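Local atomic coordinates of endo-n-acetyl-beta-d-glucosaminidase (Hypocrea jecorina, PDB entry 4AC1), a protein that hydrolyses N-linked glycans as a family 18 endo-beta-N-acetylglucosaminidase, and is held responsible for deglycosylating the cellulases of this fungus. Residues A[80-85]-A[122-127]; A[20-25]-A[66-71]; A[159-164]-A[204-209]; A[189-194]-A[219-224]. All coordinates share one frame; numbering follows the deposited sequence. Where two conformers were deposited one is given.

Interaction 1: A[80-85]-A[122-127]. With ZN (zinc ion), chain G.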
loop_
_atom_site.group_PDB
_atom_site.type_symbol
_atom_site.label_atom_id
_atom_site.label_comp_id
_atom_site.label_asym_id
_atom_site.label_seq_id
_atom_site.Cartn_x
_atom_site.Cartn_y
_atom_site.Cartn_z
ATOM N N GLY A 80 4.059 -5.530 4.408
ATOM C CA GLY A 80 3.962 -4.427 5.351
ATOM C C GLY A 80 3.966 -3.111 4.593
ATOM O O GLY A 80 4.319 -3.077 3.399
ATOM N N MET A 81 3.569 -2.038 5.281
ATOM C CA MET A 81 3.829 -0.679 4.819
ATOM C C MET A 81 4.481 0.058 5.962
ATOM O O MET A 81 4.080 -0.098 7.124
ATOM C CB MET A 81 2.555 0.028 4.375
ATOM C CG MET A 81 2.739 1.496 4.035
ATOM S SD MET A 81 2.386 2.622 5.424
ATOM C CE MET A 81 0.605 2.788 5.230
ATOM N N VAL A 82 5.509 0.821 5.622
ATOM C CA VAL A 82 6.173 1.726 6.556
ATOM C C VAL A 82 5.921 3.170 6.104
ATOM O O VAL A 82 5.921 3.471 4.896
ATOM C CB VAL A 82 7.699 1.400 6.676
ATOM C CG1 VAL A 82 8.394 1.476 5.328
ATOM C CG2 VAL A 82 8.400 2.293 7.707
ATOM N N GLY A 83 5.693 4.046 7.081
ATOM C CA GLY A 83 5.437 5.458 6.815
ATOM C C GLY A 83 4.004 5.851 7.075
ATOM O O GLY A 83 3.503 5.686 8.196
ATOM N N GLY A 84 3.333 6.341 6.036
ATOM C CA GLY A 84 1.986 6.878 6.161
ATOM C C GLY A 84 1.989 8.226 6.858
ATOM O O GLY A 84 2.967 8.977 6.796
ATOM N N ALA A 85 0.890 8.514 7.549
ATOM C CA ALA A 85 0.640 9.837 8.129
ATOM C C ALA A 85 1.647 10.284 9.199
ATOM O O ALA A 85 1.999 11.458 9.260
ATOM C CB ALA A 85 -0.784 9.904 8.686
ATOM N N MET A 122 7.271 -4.905 1.043
ATOM C CA MET A 122 7.201 -3.669 1.795
ATOM C C MET A 122 6.765 -2.515 0.891
ATOM O O MET A 122 7.358 -2.276 -0.160
ATOM C CB MET A 122 8.556 -3.372 2.472
ATOM C CG MET A 122 8.567 -2.136 3.388
ATOM S SD MET A 122 7.414 -2.171 4.781
ATOM C CE MET A 122 7.811 -3.768 5.475
ATOM N N ASP A 123 5.736 -1.799 1.354
ATOM C CA ASP A 123 5.235 -0.578 0.728
ATOM C C ASP A 123 5.867 0.595 1.461
ATOM O O ASP A 123 5.820 0.675 2.688
ATOM C CB ASP A 123 3.702 -0.531 0.844
ATOM C CG ASP A 123 3.060 0.633 0.105
ATOM O OD1 ASP A 123 3.387 0.912 -1.072
ATOM O OD2 ASP A 123 2.167 1.268 0.701
ATOM N N LEU A 124 6.503 1.473 0.688
ATOM C CA LEU A 124 7.116 2.693 1.220
ATOM C C LEU A 124 6.166 3.845 0.928
ATOM O O LEU A 124 6.139 4.381 -0.187
ATOM C CB LEU A 124 8.491 2.963 0.595
ATOM C CG LEU A 124 9.612 1.919 0.679
ATOM C CD1 LEU A 124 9.784 1.344 2.070
ATOM C CD2 LEU A 124 9.411 0.807 -0.309
ATOM N N ASP A 125 5.352 4.183 1.930
ATOM C CA ASP A 125 4.310 5.205 1.795
ATOM C C ASP A 125 4.842 6.503 2.365
ATOM O O ASP A 125 4.730 6.781 3.557
ATOM C CB ASP A 125 3.050 4.739 2.523
ATOM C CG ASP A 125 1.853 5.649 2.320
ATOM O OD1 ASP A 125 1.941 6.712 1.669
ATOM O OD2 ASP A 125 0.787 5.282 2.878
ATOM N N VAL A 126 5.478 7.279 1.504
ATOM C CA VAL A 126 6.269 8.424 1.937
ATOM C C VAL A 126 5.410 9.681 1.883
ATOM O O VAL A 126 5.078 10.185 0.806
ATOM C CB VAL A 126 7.539 8.575 1.062
ATOM C CG1 VAL A 126 8.376 9.752 1.546
ATOM C CG2 VAL A 126 8.361 7.270 1.078
ATOM N N GLU A 127 4.998 10.144 3.056
ATOM C CA GLU A 127 4.087 11.277 3.146
ATOM C C GLU A 127 4.757 12.531 3.724
ATOM O O GLU A 127 4.080 13.530 3.987
ATOM C CB GLU A 127 2.806 10.910 3.912
ATOM C CG GLU A 127 1.934 9.854 3.240
ATOM C CD GLU A 127 0.636 9.588 3.994
ATOM O OE1 GLU A 127 0.207 10.451 4.787
ATOM O OE2 GLU A 127 0.037 8.519 3.790
HETATM ZN ZN ZN G . -1.920 7.961 4.046
HETATM O O HOH W 1 5.529 8.937 5.689
HETATM O O HOH W 2 -2.127 9.134 5.511
HETATM O O HOH W 3 -2.707 9.251 2.383
HETATM O O HOH W 4 -1.408 6.427 5.444
HETATM O O HOH W 5 -3.990 7.392 4.382
#
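M81 and D123 lie side by side on one face of the sheet and point the same way, with M81 CG 3.4 Å from D123 OD2. Bends at chi2 and chi3 then turn the methionine across D125, where its CE comes 3.4 Å from D125 OD2. The other face is apolar: V82 CG1 touches L124 CD1 at 3.5 Å and M122 SD at 3.8 Å, while the M122 methyl folds back over G80, its CE 3.9 Å from G80 CA. Parallel backbone bonds join the strands, ending with G84 N to D125 O. Past them, the extended E127 side chain returns to G84 and A85. Its OE2 binds zinc at 2.0 Å beside four waters and an acetate oxygen, and OE1 accepts a hydrogen bond from one of those waters. D123, D125 and E127 have the spacing of the DxDxE signature that carries the catalytic acid in family 18. The D123 carboxylate is held by Y8 and T153. Helix 100-116 connects the two strands as a beta-alpha-beta unit; M81 and V82 also pack on strand 35-42, and strand 151-154 pairs with the far edge of 121-125.

Interaction 2: A[20-25]-A[66-71]. With NAG (2-acetamido-2-deoxy-beta-D-glucopyranose), chain C.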
loop_
_atom_site.group_PDB
_atom_site.type_symbol
_atom_site.label_atom_id
_atom_site.label_comp_id
_atom_site.label_asym_id
_atom_site.label_seq_id
_atom_site.Cartn_x
_atom_site.Cartn_y
_atom_site.Cartn_z
ATOM N N ILE A 20 -9.587 -7.367 15.216
ATOM C CA ILE A 20 -10.411 -7.445 14.016
ATOM C C ILE A 20 -9.796 -8.515 13.127
ATOM O O ILE A 20 -8.622 -8.424 12.768
ATOM C CB ILE A 20 -10.455 -6.075 13.302
ATOM C CG1 ILE A 20 -11.207 -5.067 14.182
ATOM C CG2 ILE A 20 -11.136 -6.186 11.927
ATOM C CD1 ILE A 20 -10.979 -3.631 13.812
ATOM N N SER A 21 -10.562 -9.549 12.805
ATOM C CA SER A 21 -10.053 -10.612 11.967
ATOM C C SER A 21 -9.910 -10.138 10.526
ATOM O O SER A 21 -10.806 -9.463 9.994
ATOM C CB SER A 21 -10.988 -11.818 12.003
ATOM O OG SER A 21 -10.432 -12.877 11.251
ATOM N N MET A 22 -8.791 -10.518 9.900
ATOM C CA MET A 22 -8.600 -10.307 8.472
ATOM C C MET A 22 -9.160 -11.453 7.639
ATOM O O MET A 22 -9.258 -11.331 6.416
ATOM C CB MET A 22 -7.130 -10.080 8.126
ATOM C CG MET A 22 -6.219 -11.261 8.451
ATOM S SD MET A 22 -4.468 -10.947 8.129
ATOM C CE MET A 22 -4.030 -9.806 9.452
ATOM N N LEU A 23 -9.549 -12.547 8.292
ATOM C CA LEU A 23 -9.904 -13.776 7.581
ATOM C C LEU A 23 -11.183 -13.747 6.730
ATOM O O LEU A 23 -11.265 -14.511 5.765
ATOM C CB LEU A 23 -9.895 -15.003 8.509
ATOM C CG LEU A 23 -8.565 -15.242 9.239
ATOM C CD1 LEU A 23 -8.732 -16.362 10.239
ATOM C CD2 LEU A 23 -7.426 -15.531 8.271
ATOM N N PRO A 24 -12.168 -12.871 7.053
ATOM C CA PRO A 24 -13.329 -12.834 6.153
ATOM C C PRO A 24 -12.958 -12.514 4.709
ATOM O O PRO A 24 -13.675 -12.890 3.794
ATOM C CB PRO A 24 -14.188 -11.723 6.750
ATOM C CG PRO A 24 -13.895 -11.814 8.223
ATOM C CD PRO A 24 -12.400 -12.052 8.265
ATOM N N LEU A 25 -11.820 -11.855 4.505
ATOM C CA LEU A 25 -11.346 -11.544 3.163
ATOM C C LEU A 25 -11.012 -12.776 2.332
ATOM O O LEU A 25 -10.960 -12.691 1.097
ATOM C CB LEU A 25 -10.128 -10.617 3.227
ATOM C CG LEU A 25 -10.453 -9.185 3.636
ATOM C CD1 LEU A 25 -9.185 -8.453 4.006
ATOM C CD2 LEU A 25 -11.204 -8.450 2.514
ATOM N N ASN A 66 -0.701 -14.554 13.654
ATOM C CA ASN A 66 -1.230 -15.899 13.462
ATOM C C ASN A 66 -2.149 -16.005 12.241
ATOM O O ASN A 66 -2.060 -16.961 11.466
ATOM C CB ASN A 66 -1.931 -16.393 14.718
ATOM C CG ASN A 66 -0.968 -17.034 15.674
ATOM O OD1 ASN A 66 -0.574 -18.174 15.480
ATOM N ND2 ASN A 66 -0.565 -16.300 16.691
ATOM N N GLU A 67 -2.999 -15.000 12.051
ATOM C CA GLU A 67 -3.887 -14.985 10.883
ATOM C C GLU A 67 -3.129 -14.837 9.558
ATOM O O GLU A 67 -3.546 -15.375 8.529
ATOM C CB GLU A 67 -4.968 -13.900 11.012
ATOM C CG GLU A 67 -5.987 -14.209 12.109
ATOM C CD GLU A 67 -7.208 -13.319 12.066
ATOM O OE1 GLU A 67 -7.106 -12.167 11.596
ATOM O OE2 GLU A 67 -8.283 -13.791 12.514
ATOM N N THR A 68 -2.008 -14.115 9.567
ATOM C CA THR A 68 -1.287 -13.915 8.295
ATOM C C THR A 68 -0.831 -15.225 7.646
ATOM O O THR A 68 -0.752 -15.313 6.422
ATOM C CB THR A 68 -0.081 -12.936 8.387
ATOM O OG1 THR A 68 0.937 -13.489 9.227
ATOM C CG2 THR A 68 -0.503 -11.546 8.893
ATOM N N ILE A 69 -0.554 -16.242 8.467
ATOM C CA ILE A 69 -0.163 -17.553 7.945
ATOM C C ILE A 69 -1.295 -18.144 7.103
ATOM O O ILE A 69 -1.084 -18.620 5.990
ATOM C CB ILE A 69 0.241 -18.538 9.077
ATOM C CG1 ILE A 69 1.421 -17.977 9.873
ATOM C CG2 ILE A 69 0.595 -19.922 8.508
ATOM C CD1 ILE A 69 1.648 -18.649 11.213
ATOM N N THR A 70 -2.509 -18.055 7.637
ATOM C CA THR A 70 -3.696 -18.556 6.963
ATOM C C THR A 70 -3.991 -17.773 5.684
ATOM O O THR A 70 -4.397 -18.352 4.662
ATOM C CB THR A 70 -4.890 -18.502 7.917
ATOM O OG1 THR A 70 -4.519 -19.170 9.130
ATOM C CG2 THR A 70 -6.117 -19.171 7.319
ATOM N N MET A 71 -3.773 -16.462 5.734
ATOM C CA MET A 71 -3.935 -15.631 4.546
ATOM C C MET A 71 -2.984 -16.085 3.440
ATOM O O MET A 71 -3.373 -16.238 2.287
ATOM C CB MET A 71 -3.682 -14.173 4.890
ATOM C CG MET A 71 -4.698 -13.594 5.868
ATOM S SD MET A 71 -6.385 -13.479 5.225
ATOM C CE MET A 71 -6.290 -11.937 4.315
HETATM C C1 NAG C . 0.348 -16.830 17.674
HETATM C C2 NAG C . 1.784 -16.306 17.579
HETATM C C3 NAG C . 2.645 -16.925 18.677
HETATM C C4 NAG C . 2.004 -16.631 20.028
HETATM C C5 NAG C . 0.554 -17.120 20.025
HETATM C C6 NAG C . -0.167 -16.724 21.304
HETATM C C7 NAG C . 2.858 -15.542 15.546
HETATM C C8 NAG C . 3.387 -15.909 14.197
HETATM N N2 NAG C . 2.336 -16.542 16.261
HETATM O O3 NAG C . 3.949 -16.390 18.608
HETATM O O4 NAG C . 2.711 -17.271 21.074
HETATM O O5 NAG C . -0.174 -16.542 18.947
HETATM O O6 NAG C . -1.322 -17.526 21.428
HETATM O O7 NAG C . 2.907 -14.379 15.944
HETATM O O HOH W 6 -6.243 -9.776 12.920
#
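With CG anti to its carbonyl carbon (chi1 -69°) and CD anti to CA (chi2 -168°), E67 carries its carboxylate straight off the helix to S21 and M22. S21 meets it with OG anti to the backbone N (chi1 -176°). The two carboxylate oxygens divide the work: E67 OE2 accepts from S21 OG at 2.7 Å, and E67 OE1 from M22 N at 2.9 Å. Both donors come from the syn side but stand somewhat out of the carboxylate plane. A water joins E67 OE1 to I20 O, giving that oxygen a second donor. S21 OG in turn accepts from L23 N at 3.1 Å, so the hydroxyl both caps the turn into the helix and ties it to the glutamate.

Beside this polar grip the chains are apolar. M22 runs past E67 in the opposite direction, and its SD settles 3.5 Å from M71 CG, with CE near the T68 methyl. L23 lies obliquely against E67 and M71: CD1 rests 3.5 Å from E67 OE2, whereas CD2 reaches M71 SD at 3.8 Å and also touches T70 CB. M71 CE lies 4.2 Å from L25 CB. The same helix carries an N-linked GlcNAc on N66 ND2. T68 and M71 also touch V78 of strand 77-83, placing helix 62-73 against the sheet. Here a capped turn leading into helix 24-27 packs on helix 62-73, which leads into strand 77-83, consistent with the outer layer of the (beta/alpha)8 barrel expected of family 18.

Interaction 3: A[159-164]-A[204-209]. With ZN (zinc ion), chain I.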
loop_
_atom_site.group_PDB
_atom_site.type_symbol
_atom_site.label_atom_id
_atom_site.label_comp_id
_atom_site.label_asym_id
_atom_site.label_seq_id
_atom_site.Cartn_x
_atom_site.Cartn_y
_atom_site.Cartn_z
ATOM N N SER A 159 -1.311 12.928 -8.283
ATOM C CA SER A 159 -0.682 14.091 -8.914
ATOM C C SER A 159 0.851 14.010 -8.891
ATOM O O SER A 159 1.514 14.662 -9.688
ATOM C CB SER A 159 -1.175 15.396 -8.286
ATOM O OG SER A 159 -1.062 15.340 -6.882
ATOM N N ALA A 160 1.422 13.227 -7.979
ATOM C CA ALA A 160 2.883 13.056 -7.946
ATOM C C ALA A 160 3.413 12.274 -9.142
ATOM O O ALA A 160 4.610 12.324 -9.440
ATOM C CB ALA A 160 3.321 12.405 -6.649
ATOM N N LEU A 161 2.518 11.574 -9.828
ATOM C CA LEU A 161 2.867 10.840 -11.048
ATOM C C LEU A 161 2.518 11.639 -12.310
ATOM O O LEU A 161 2.644 11.142 -13.436
ATOM C CB LEU A 161 2.185 9.472 -11.074
ATOM C CG LEU A 161 2.453 8.540 -9.887
ATOM C CD1 LEU A 161 1.863 7.175 -10.158
ATOM C CD2 LEU A 161 3.931 8.453 -9.541
ATOM N N GLU A 162 2.081 12.883 -12.090
ATOM C CA GLU A 162 1.693 13.828 -13.146
ATOM C C GLU A 162 2.470 15.142 -13.035
ATOM O O GLU A 162 1.942 16.203 -13.386
ATOM C CB GLU A 162 0.197 14.124 -13.049
ATOM C CG GLU A 162 -0.684 12.894 -13.188
ATOM C CD GLU A 162 -2.114 13.143 -12.741
ATOM O OE1 GLU A 162 -2.391 13.137 -11.523
ATOM O OE2 GLU A 162 -2.981 13.366 -13.609
ATOM N N ASP A 163 3.707 15.084 -12.546
ATOM C CA ASP A 163 4.573 16.270 -12.446
ATOM C C ASP A 163 3.992 17.378 -11.555
ATOM O O ASP A 163 4.254 18.571 -11.775
ATOM C CB ASP A 163 4.913 16.824 -13.847
ATOM C CG ASP A 163 5.417 15.750 -14.804
ATOM O OD1 ASP A 163 6.240 14.910 -14.382
ATOM O OD2 ASP A 163 4.995 15.752 -15.988
ATOM N N SER A 164 3.219 16.990 -10.544
ATOM C CA SER A 164 2.487 17.954 -9.728
ATOM C C SER A 164 2.531 17.602 -8.225
ATOM O O SER A 164 3.486 16.981 -7.751
ATOM C CB SER A 164 1.059 18.087 -10.262
ATOM O OG SER A 164 0.383 19.183 -9.681
ATOM N N ASP A 204 -5.140 8.139 -17.215
ATOM C CA ASP A 204 -4.566 8.289 -18.566
ATOM C C ASP A 204 -3.367 9.246 -18.589
ATOM O O ASP A 204 -2.381 9.002 -19.283
ATOM C CB ASP A 204 -5.611 8.802 -19.571
ATOM C CG ASP A 204 -6.696 7.768 -19.932
ATOM O OD1 ASP A 204 -6.522 6.543 -19.766
ATOM O OD2 ASP A 204 -7.750 8.212 -20.431
ATOM N N ARG A 205 -3.464 10.346 -17.845
ATOM C CA ARG A 205 -2.363 11.306 -17.754
ATOM C C ARG A 205 -1.115 10.668 -17.117
ATOM O O ARG A 205 0.023 10.896 -17.554
ATOM C CB ARG A 205 -2.811 12.553 -16.987
ATOM C CG ARG A 205 -1.877 13.755 -17.118
ATOM C CD ARG A 205 -2.427 15.000 -16.412
ATOM N NE ARG A 205 -3.717 15.422 -16.950
ATOM C CZ ARG A 205 -4.892 15.280 -16.343
ATOM N NH1 ARG A 205 -4.982 14.714 -15.148
ATOM N NH2 ARG A 205 -5.995 15.704 -16.950
ATOM N N ILE A 206 -1.336 9.853 -16.089
ATOM C CA ILE A 206 -0.242 9.160 -15.427
ATOM C C ILE A 206 0.442 8.193 -16.410
ATOM O O ILE A 206 1.671 8.158 -16.507
ATOM C CB ILE A 206 -0.758 8.422 -14.181
ATOM C CG1 ILE A 206 -1.089 9.428 -13.069
ATOM C CG2 ILE A 206 0.252 7.389 -13.716
ATOM C CD1 ILE A 206 -1.969 8.876 -11.949
ATOM N N VAL A 207 -0.357 7.439 -17.162
ATOM C CA VAL A 207 0.191 6.507 -18.154
ATOM C C VAL A 207 1.008 7.256 -19.214
ATOM O O VAL A 207 2.106 6.825 -19.584
ATOM C CB VAL A 207 -0.904 5.631 -18.796
ATOM C CG1 VAL A 207 -0.342 4.839 -19.980
ATOM C CG2 VAL A 207 -1.495 4.687 -17.755
ATOM N N ALA A 208 0.479 8.395 -19.659
ATOM C CA ALA A 208 1.164 9.233 -20.652
ATOM C C ALA A 208 2.458 9.848 -20.107
ATOM O O ALA A 208 3.326 10.244 -20.878
ATOM C CB ALA A 208 0.225 10.315 -21.162
ATOM N N ASN A 209 2.586 9.917 -18.782
ATOM C CA ASN A 209 3.788 10.422 -18.115
ATOM C C ASN A 209 4.829 9.324 -17.831
ATOM O O ASN A 209 5.789 9.547 -17.097
ATOM C CB ASN A 209 3.429 11.168 -16.818
ATOM C CG ASN A 209 4.478 12.201 -16.436
ATOM O OD1 ASN A 209 5.100 12.822 -17.312
ATOM N ND2 ASN A 209 4.683 12.397 -15.140
HETATM ZN ZN ZN I . 6.031 14.670 -17.506
HETATM O O HOH W 7 7.580 14.009 -16.470
HETATM O O HOH W 8 7.009 16.411 -17.975
HETATM O O HOH W 9 4.436 15.343 -18.837
HETATM O O HOH W 10 6.847 13.921 -19.086
#
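N209, the first residue to leave helix 201-208, begins its contact with L161 at CB, which lies 3.5 Å from L161 O. CG is anti to the backbone N (chi1 -154°), and beyond it the amide divides its two ends between a metal and two acceptors. OD1 binds zinc at 2.1 Å. ND2 donates to L161 O at 2.9 Å and to D163 OD1 at 3.1 Å; both acceptors lie near the amide plane, yet each is approached from above its own carbonyl or carboxylate plane. D163 reaches toward N209 tip to tip, its carboxylate turned 84° against the amide, and adds OD2 to the zinc. Four waters complete an octahedron, and one of them also donates to D163 OD1. The metal thus joins the loop that follows strand 151-154 to the end of a barrel helix in this (beta/alpha)8 fold. Farther back along helix 201-208, I206 CG1 meets E162 CG of the loop at 3.5 Å, and R205 NH1 forms a salt bridge with E162 OE2 at 2.9 Å, in the guanidinium plane; R205 has a second acidic partner in D202. I206 CG1 also rests 3.8 Å from L161 CB, and both residues touch T188 of strand 185-189.

Interaction 4: A[189-194]-A[219-224]; sequences QFYSGF and GQLTTP. With ACT (acetate ion), chain D.
Q189 and G219 form a parallel bridge with their CA atoms 4.7 Å apart, after which F190 N gives only a weak bond to G219 O and the chain turns away through an inverse gamma turn at F190 and a type I' turn from Y191 to F194. The Y191 ring carries most of the contact. Its CG sits between the backbone N and the carbonyl carbon (chi1 45°), and the ring lies between two aliphatic groups: L221 CD2 makes a CH-pi contact over one face, 3.8 Å from the ring centroid and 19° off the normal, while Q189 CB covers the opposite face toward the rim. G219 C meets the ring edge in plane. At the tip, Y191 OH donates to an acetate oxygen, O, at 2.6 Å; the same oxygen is 3.1 Å from Q189 OE1. Q189 OE1 binds another zinc, close to the one E127 OE2 holds, and Q189 NE2 is held by A155. The Q220 chain is bent at chi2, and its NE2 donates to G219 O at 3.0 Å from above the carbonyl plane. A water links Q220 NE2 to F190 O. The acetate, probably from the crystallisation liquor, lies close to D125 and may mark the pocket. Around the contact, F190 packs on D202, Y203 and I206 of helix 201-208, and Y191 on M253 and W255 of strand 251-255, which pairs with strand 216-221.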
loop_
_atom_site.group_PDB
_atom_site.type_symbol
_atom_site.label_atom_id
_atom_site.label_comp_id
_atom_site.label_asym_id
_atom_site.label_seq_id
_atom_site.Cartn_x
_atom_site.Cartn_y
_atom_site.Cartn_z
ATOM N N GLN A 189 -2.618 7.087 -4.913
ATOM C CA GLN A 189 -3.700 7.624 -4.091
ATOM C C GLN A 189 -4.557 8.625 -4.878
ATOM O O GLN A 189 -4.189 9.799 -5.011
ATOM C CB GLN A 189 -3.141 8.249 -2.807
ATOM C CG GLN A 189 -2.110 7.374 -2.090
ATOM C CD GLN A 189 -1.770 7.864 -0.695
ATOM O OE1 GLN A 189 -2.657 8.296 0.036
ATOM N NE2 GLN A 189 -0.499 7.804 -0.317
ATOM N N PHE A 190 -5.684 8.140 -5.411
ATOM C CA PHE A 190 -6.674 8.979 -6.103
ATOM C C PHE A 190 -7.702 9.511 -5.098
ATOM O O PHE A 190 -8.908 9.203 -5.170
ATOM C CB PHE A 190 -7.389 8.203 -7.226
ATOM C CG PHE A 190 -6.500 7.831 -8.397
ATOM C CD1 PHE A 190 -5.712 6.676 -8.365
ATOM C CD2 PHE A 190 -6.479 8.622 -9.545
ATOM C CE1 PHE A 190 -4.910 6.333 -9.448
ATOM C CE2 PHE A 190 -5.683 8.285 -10.636
ATOM C CZ PHE A 190 -4.898 7.131 -10.587
ATOM N N TYR A 191 -7.219 10.308 -4.159
ATOM C CA TYR A 191 -8.060 10.892 -3.120
ATOM C C TYR A 191 -7.306 12.019 -2.427
ATOM O O TYR A 191 -6.164 12.314 -2.798
ATOM C CB TYR A 191 -8.568 9.830 -2.133
ATOM C CG TYR A 191 -7.565 8.813 -1.619
ATOM C CD1 TYR A 191 -6.809 9.054 -0.466
ATOM C CD2 TYR A 191 -7.462 7.550 -2.220
ATOM C CE1 TYR A 191 -5.918 8.085 0.048
ATOM C CE2 TYR A 191 -6.593 6.582 -1.720
ATOM C CZ TYR A 191 -5.826 6.848 -0.595
ATOM O OH TYR A 191 -4.984 5.857 -0.129
ATOM N N SER A 192 -7.964 12.662 -1.457
ATOM C CA SER A 192 -7.387 13.760 -0.669
ATOM C C SER A 192 -7.085 15.002 -1.496
ATOM O O SER A 192 -6.380 15.904 -1.036
ATOM C CB SER A 192 -6.147 13.300 0.104
ATOM O OG SER A 192 -6.513 12.267 0.992
ATOM N N GLY A 193 -7.658 15.065 -2.694
ATOM C CA GLY A 193 -7.483 16.209 -3.576
ATOM C C GLY A 193 -6.502 15.949 -4.705
ATOM O O GLY A 193 -6.449 16.701 -5.663
ATOM N N PHE A 194 -5.775 14.830 -4.639
ATOM C CA PHE A 194 -4.617 14.588 -5.512
ATOM C C PHE A 194 -4.969 13.903 -6.818
ATOM O O PHE A 194 -4.180 13.900 -7.769
ATOM C CB PHE A 194 -3.544 13.807 -4.755
ATOM C CG PHE A 194 -3.019 14.546 -3.570
ATOM C CD1 PHE A 194 -2.295 15.734 -3.737
ATOM C CD2 PHE A 194 -3.269 14.097 -2.290
ATOM C CE1 PHE A 194 -1.834 16.443 -2.641
ATOM C CE2 PHE A 194 -2.794 14.785 -1.194
ATOM C CZ PHE A 194 -2.100 15.971 -1.366
ATOM N N GLY A 219 -5.790 3.582 -6.265
ATOM C CA GLY A 219 -6.106 3.669 -4.858
ATOM C C GLY A 219 -7.403 4.386 -4.589
ATOM O O GLY A 219 -7.695 5.420 -5.213
ATOM N N GLN A 220 -8.147 3.847 -3.634
ATOM C CA GLN A 220 -9.484 4.328 -3.265
ATOM C C GLN A 220 -9.689 4.356 -1.761
ATOM O O GLN A 220 -9.312 3.422 -1.044
ATOM C CB GLN A 220 -10.542 3.398 -3.864
ATOM C CG GLN A 220 -10.625 3.464 -5.380
ATOM C CD GLN A 220 -11.320 4.721 -5.838
ATOM O OE1 GLN A 220 -12.548 4.764 -5.898
ATOM N NE2 GLN A 220 -10.546 5.754 -6.149
ATOM N N LEU A 221 -10.305 5.428 -1.281
ATOM C CA LEU A 221 -10.860 5.410 0.062
ATOM C C LEU A 221 -12.038 4.430 0.103
ATOM O O LEU A 221 -12.862 4.399 -0.811
ATOM C CB LEU A 221 -11.334 6.809 0.478
ATOM C CG LEU A 221 -10.260 7.881 0.658
ATOM C CD1 LEU A 221 -10.918 9.209 0.999
ATOM C CD2 LEU A 221 -9.256 7.505 1.736
ATOM N N THR A 222 -12.116 3.634 1.158
ATOM C CA THR A 222 -13.216 2.685 1.303
ATOM C C THR A 222 -14.448 3.312 1.960
ATOM O O THR A 222 -15.535 2.723 1.948
ATOM C CB THR A 222 -12.801 1.454 2.107
ATOM O OG1 THR A 222 -12.398 1.869 3.415
ATOM C CG2 THR A 222 -11.662 0.696 1.407
ATOM N N THR A 223 -14.262 4.499 2.538
ATOM C CA THR A 223 -15.354 5.247 3.182
ATOM C C THR A 223 -15.183 6.719 2.830
ATOM O O THR A 223 -14.100 7.125 2.422
ATOM C CB THR A 223 -15.305 5.176 4.727
ATOM O OG1 THR A 223 -14.222 5.987 5.197
ATOM C CG2 THR A 223 -15.145 3.751 5.234
ATOM N N PRO A 224 -16.251 7.534 3.018
ATOM C CA PRO A 224 -16.157 8.976 2.785
ATOM C C PRO A 224 -15.586 9.754 3.987
ATOM O O PRO A 224 -15.753 10.985 4.075
ATOM C CB PRO A 224 -17.610 9.383 2.473
ATOM C CG PRO A 224 -18.460 8.240 2.832
ATOM C CD PRO A 224 -17.622 7.124 3.372
HETATM C C ACT D . -2.408 5.781 2.026
HETATM O O ACT D . -3.591 6.184 2.067
HETATM O OXT ACT D . -1.564 6.477 2.634
HETATM C CH3 ACT D . -2.043 4.550 1.263
HETATM O O HOH W 11 -11.117 8.647 -6.678
HETATM O O HOH W 12 -11.072 7.438 -3.227
#

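In the fold
Interactions 1 and 4 are buried and belong to the same barrel sheet, whereas 2 and 3 are partly buried, farther from the centre of the chain, and lie on opposite sides of it. Interaction 1 is a regular parallel strand pair; interaction 4 keeps a single bridge and relies on a tyrosine ring instead. These two touch at D125 OD1 and Q189 NE2, and meet around zinc and acetate. Interaction 3 adjoins interaction 4, where I206 packs on F190, but its own zinc sits among waters at the surface. Interaction 2 involves no metal: a carboxylate and methionines join a loop to helix 62-73, which leads directly into strand 77-83 of interaction 1.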